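PDB 4ND2: lactate dehydrogenase, adjacent gene encodes predicted malate dehydrogenase from Cryptosporidium parvum, which binds pyruvate and an NAD analogue, and probably catalyses the reversible, NAD-dependent interconversion of (S)-lactate and pyruvate. Local coordinates for residues P83-D88 against I218-V223; M181-S186 against C214-A219. One frame throughout, in Å; residues are numbered along the deposited sequence.

Contact 1: P83-D88 against I218-V223; sequences PGRPKD and IAWKEV. With PYR (pyruvic acid), chain D.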
# COMPACT_ATOMS: atom_id res chain seq x y z
N PRO A 83 35.01 3.84 -6.82
CA PRO A 83 34.35 5.12 -7.10
C PRO A 83 34.41 5.53 -8.57
O PRO A 83 35.27 5.07 -9.32
CB PRO A 83 35.12 6.12 -6.23
CG PRO A 83 36.46 5.50 -6.04
CD PRO A 83 36.25 4.02 -6.04
N GLY A 84 33.48 6.40 -8.98
CA GLY A 84 33.48 6.97 -10.32
C GLY A 84 32.63 6.17 -11.30
O GLY A 84 32.71 4.94 -11.33
N ARG A 85 31.83 6.87 -12.09
CA ARG A 85 31.01 6.23 -13.12
C ARG A 85 31.88 5.73 -14.27
O ARG A 85 32.97 6.25 -14.49
CB ARG A 85 29.95 7.21 -13.67
CG ARG A 85 30.50 8.51 -14.24
CD ARG A 85 29.54 9.15 -15.23
NE ARG A 85 29.49 8.40 -16.50
CZ ARG A 85 28.90 8.83 -17.61
NH1 ARG A 85 28.29 10.01 -17.66
NH2 ARG A 85 28.92 8.06 -18.70
N PRO A 86 31.40 4.73 -15.00
CA PRO A 86 32.06 4.34 -16.24
C PRO A 86 31.93 5.44 -17.29
O PRO A 86 30.88 6.07 -17.39
CB PRO A 86 31.30 3.09 -16.68
CG PRO A 86 30.75 2.52 -15.42
CD PRO A 86 30.48 3.68 -14.51
N LYS A 87 32.99 5.67 -18.05
CA LYS A 87 32.97 6.67 -19.12
C LYS A 87 32.15 6.15 -20.30
O LYS A 87 31.13 6.74 -20.66
CB LYS A 87 34.40 7.01 -19.56
CG LYS A 87 34.49 8.12 -20.61
CD LYS A 87 35.91 8.29 -21.13
CE LYS A 87 35.95 9.22 -22.33
NZ LYS A 87 37.31 9.29 -22.93
N ASP A 88 32.60 5.05 -20.89
CA ASP A 88 32.00 4.50 -22.11
C ASP A 88 31.38 3.12 -21.95
O ASP A 88 30.40 2.80 -22.62
CB ASP A 88 33.05 4.45 -23.23
CG ASP A 88 33.63 5.81 -23.56
OD1 ASP A 88 32.86 6.79 -23.62
OD2 ASP A 88 34.86 5.90 -23.77
N ILE A 218 20.97 2.28 -24.84
CA ILE A 218 21.81 3.40 -24.41
C ILE A 218 21.25 4.17 -23.20
O ILE A 218 21.82 5.19 -22.80
CB ILE A 218 22.08 4.39 -25.57
CG1 ILE A 218 20.79 5.05 -26.09
CG2 ILE A 218 22.82 3.68 -26.70
CD1 ILE A 218 20.41 6.35 -25.42
N ALA A 219 20.16 3.68 -22.62
CA ALA A 219 19.46 4.39 -21.54
C ALA A 219 20.37 4.76 -20.36
O ALA A 219 20.22 5.82 -19.77
CB ALA A 219 18.28 3.56 -21.05
N TRP A 220 21.33 3.89 -20.03
CA TRP A 220 22.22 4.14 -18.89
C TRP A 220 23.04 5.42 -19.07
O TRP A 220 23.24 6.16 -18.10
CB TRP A 220 23.12 2.93 -18.62
CG TRP A 220 24.34 2.80 -19.49
CD1 TRP A 220 24.40 2.27 -20.75
CD2 TRP A 220 25.68 3.19 -19.15
NE1 TRP A 220 25.69 2.32 -21.21
CE2 TRP A 220 26.50 2.88 -20.26
CE3 TRP A 220 26.26 3.79 -18.02
CZ2 TRP A 220 27.87 3.14 -20.27
CZ3 TRP A 220 27.63 4.04 -18.04
CH2 TRP A 220 28.42 3.72 -19.15
N LYS A 221 23.48 5.69 -20.30
CA LYS A 221 24.27 6.88 -20.60
C LYS A 221 23.41 8.15 -20.58
O LYS A 221 23.88 9.20 -20.15
CB LYS A 221 24.95 6.76 -21.97
CG LYS A 221 25.92 5.59 -22.06
CD LYS A 221 26.76 5.64 -23.32
CE LYS A 221 27.76 4.50 -23.35
NZ LYS A 221 28.49 4.40 -24.64
N GLU A 222 22.17 8.04 -21.05
CA GLU A 222 21.25 9.17 -21.04
C GLU A 222 21.03 9.69 -19.61
O GLU A 222 21.04 10.89 -19.38
CB GLU A 222 19.90 8.78 -21.65
CG GLU A 222 19.00 9.98 -21.91
CD GLU A 222 17.57 9.61 -22.27
OE1 GLU A 222 16.84 10.51 -22.72
OE2 GLU A 222 17.18 8.44 -22.11
N VAL A 223 20.82 8.77 -18.68
CA VAL A 223 20.66 9.13 -17.27
C VAL A 223 22.00 9.65 -16.71
O VAL A 223 22.05 10.73 -16.12
CB VAL A 223 20.16 7.94 -16.43
CG1 VAL A 223 20.11 8.30 -14.95
CG2 VAL A 223 18.79 7.48 -16.92
C PYR D . 22.41 1.10 -15.93
O PYR D . 21.83 2.16 -15.60
OXT PYR D . 21.89 0.31 -16.74
CA PYR D . 23.73 0.79 -15.37
O3 PYR D . 24.19 -0.34 -15.50
CB PYR D . 24.50 1.85 -14.65
O HOH W 1 28.16 0.94 -23.01

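Contact 2: M181-S186 against C214-A219; sequences MVPATS and CHTRIA. Unlike the reference sequence in segment 181-186: Ala184 (reference Val).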
# COMPACT_ATOMS: atom_id res chain seq x y z
N MET A 181 22.81 -6.16 -25.22
CA MET A 181 21.51 -6.59 -24.67
C MET A 181 20.48 -6.67 -25.79
O MET A 181 20.55 -5.91 -26.76
CB MET A 181 21.03 -5.64 -23.56
CG MET A 181 20.57 -4.26 -24.02
SD MET A 181 19.93 -3.24 -22.67
CE MET A 181 21.44 -2.89 -21.76
N VAL A 182 19.52 -7.58 -25.64
CA VAL A 182 18.55 -7.86 -26.70
C VAL A 182 17.12 -7.57 -26.22
O VAL A 182 16.51 -8.42 -25.58
CB VAL A 182 18.65 -9.32 -27.17
CG1 VAL A 182 17.66 -9.59 -28.30
CG2 VAL A 182 20.07 -9.64 -27.61
N PRO A 183 16.60 -6.37 -26.53
CA PRO A 183 15.17 -6.14 -26.33
C PRO A 183 14.37 -6.91 -27.38
O PRO A 183 14.43 -6.59 -28.57
CB PRO A 183 15.02 -4.62 -26.51
CG PRO A 183 16.40 -4.07 -26.38
CD PRO A 183 17.30 -5.13 -26.91
N ALA A 184 13.67 -7.95 -26.94
CA ALA A 184 13.00 -8.88 -27.85
C ALA A 184 11.67 -8.31 -28.36
O ALA A 184 10.62 -8.53 -27.76
CB ALA A 184 12.78 -10.22 -27.16
N THR A 185 11.73 -7.59 -29.47
CA THR A 185 10.53 -6.95 -30.03
C THR A 185 9.45 -7.96 -30.44
O THR A 185 8.27 -7.62 -30.43
CB THR A 185 10.86 -6.08 -31.26
OG1 THR A 185 11.51 -6.87 -32.26
CG2 THR A 185 11.75 -4.90 -30.88
N SER A 186 9.85 -9.18 -30.79
CA SER A 186 8.90 -10.18 -31.30
C SER A 186 7.84 -10.59 -30.28
O SER A 186 6.71 -10.93 -30.67
CB SER A 186 9.65 -11.42 -31.81
OG SER A 186 10.19 -12.16 -30.73
N CYS A 214 17.03 0.97 -29.55
CA CYS A 214 18.27 1.73 -29.37
C CYS A 214 18.26 2.50 -28.05
O CYS A 214 19.25 2.50 -27.32
CB CYS A 214 18.47 2.69 -30.54
SG CYS A 214 19.93 3.76 -30.41
N HIS A 215 17.14 3.16 -27.77
CA HIS A 215 16.97 3.95 -26.55
C HIS A 215 17.14 3.08 -25.30
O HIS A 215 17.80 3.49 -24.33
CB HIS A 215 15.59 4.61 -26.55
CG HIS A 215 15.42 5.70 -25.54
ND1 HIS A 215 14.20 6.29 -25.29
CD2 HIS A 215 16.31 6.31 -24.72
CE1 HIS A 215 14.35 7.23 -24.37
NE2 HIS A 215 15.62 7.25 -24.00
N THR A 216 16.57 1.88 -25.33
CA THR A 216 16.73 0.90 -24.26
C THR A 216 18.21 0.55 -24.05
O THR A 216 18.68 0.52 -22.91
CB THR A 216 15.95 -0.39 -24.57
OG1 THR A 216 14.56 -0.07 -24.75
CG2 THR A 216 16.08 -1.41 -23.43
N ARG A 217 18.93 0.32 -25.14
CA ARG A 217 20.34 -0.08 -25.07
C ARG A 217 21.24 1.02 -24.50
O ARG A 217 22.17 0.72 -23.75
CB ARG A 217 20.85 -0.54 -26.44
CG ARG A 217 20.24 -1.87 -26.88
CD ARG A 217 20.53 -2.17 -28.34
NE ARG A 217 21.87 -2.72 -28.55
CZ ARG A 217 22.37 -3.05 -29.74
NH1 ARG A 217 21.65 -2.89 -30.85
NH2 ARG A 217 23.61 -3.53 -29.83
N ILE A 218 20.97 2.28 -24.84
CA ILE A 218 21.81 3.40 -24.41
C ILE A 218 21.25 4.17 -23.20
O ILE A 218 21.82 5.19 -22.80
CB ILE A 218 22.08 4.39 -25.57
CG1 ILE A 218 20.79 5.05 -26.09
CG2 ILE A 218 22.82 3.68 -26.70
CD1 ILE A 218 20.41 6.35 -25.42
N ALA A 219 20.16 3.68 -22.62
CA ALA A 219 19.46 4.39 -21.54
C ALA A 219 20.37 4.76 -20.36
O ALA A 219 20.22 5.82 -19.77
CB ALA A 219 18.28 3.56 -21.05

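Contact 1: P83-D88 against I218-V223
The indole of Trp220 turns its six-membered rim to the backbone of Pro86 and Asp88. Near the ring plane, Asp88 O lies 3.5 Å from Trp220 CZ2, and Pro86 O 3.8 Å from Trp220 CH2. Lys221 CG rests on one face, 3.3 Å above the plane and offset toward the rim. Pro86 CB adds an apolar contact to CH2. Arg85 grips Pro86 O side-on, the oxygen lying near the guanidinium plane: NE (2.9 Å) comes from above the carbonyl plane and NH2 (3.1 Å) within it, while NH1 forms a salt bridge to Asp225. Beyond CG the Lys221 chain is extended, and NZ makes a weak hydrogen bond to Asp88 O; a water also donates to that oxygen and weakly accepts from Trp220 NE1. At its other end Trp220 touches the substrate, CB to the carboxylate C of pyruvate at 3.3 Å, and Arg90 makes a cation-pi contact with the ring. The 83-88 segment belongs to the substrate-specificity loop of lactate dehydrogenases. It leaves strand 75-78 of the parallel Rossmann sheet and leads to helix 94-111, meeting kinked helix 206-227 where Trp220 also touches Arg153 of helix 147-162.

Contact 2: M181-S186 against C214-A219
Met181 and Pro183 pack on Thr216 and Arg217 where short strand 182-183, at the edge of an antiparallel sheet in the alpha/beta C-terminal domain of the lactate/malate dehydrogenase family, meets helix 206-227. From Met181 CB the side chain starts with CG between the backbone N and the carbonyl carbon (chi1 72°), and CG meets Arg217 CG at 3.7 Å. The chain then runs extended to SD (chi2 177°), which lies 4.0 Å from both Thr216 O and Arg217 CA, against the helix backbone. A bend at chi3 (70°) sets CE 4.2 Å from Arg217 O. The Met181 and Arg217 side chains run antiparallel alongside one another, methylene against methylene. Pro183 does the same with Thr216: its ring CG approaches Thr216 CG2 at 4.0 Å. Polar ends are served elsewhere: Thr216 OG1 bonds to Ile212 O one turn back in the helix, and Arg217 NH2 to Asp179 O. No hydrogen bond crosses this contact, so the strand and helix are joined by van der Waals packing, with Val173 of strand 169-174 and Phe154 of helix 147-162 filling in around Pro183 and Thr216. Met181 also borders the catalytic region, near the side chains of Arg90, which binds pyruvate, and His177, the predicted proton acceptor. Met181 O lies oblique to the Arg217 guanidinium, 3.9 Å from Arg217 NE, with no hydrogen bond between them.

From the N terminus the chain builds the Rossmann sheet, leaves strand 75-78 and enters the loop 83-88, whose partner in contact 1 is reached on helix 206-227 after 129 intervening residues. Within that excursion lie helix 147-162, the antiparallel sheet with strand 182-183, and the start of contact 2, which closes a shorter loop of 27 intervening residues. The loop of contact 2 nests inside that of contact 1, except that their closing ends overlap at Ile218 and Ala219. Contact 1 joins the NAD-binding domain to the C-terminal domain; contact 2 lies within the latter. Their centres are 16 Å apart, and His215 NE2 probably hydrogen-bonds Glu222 OE2 (2.7 Å) between the two helix portions.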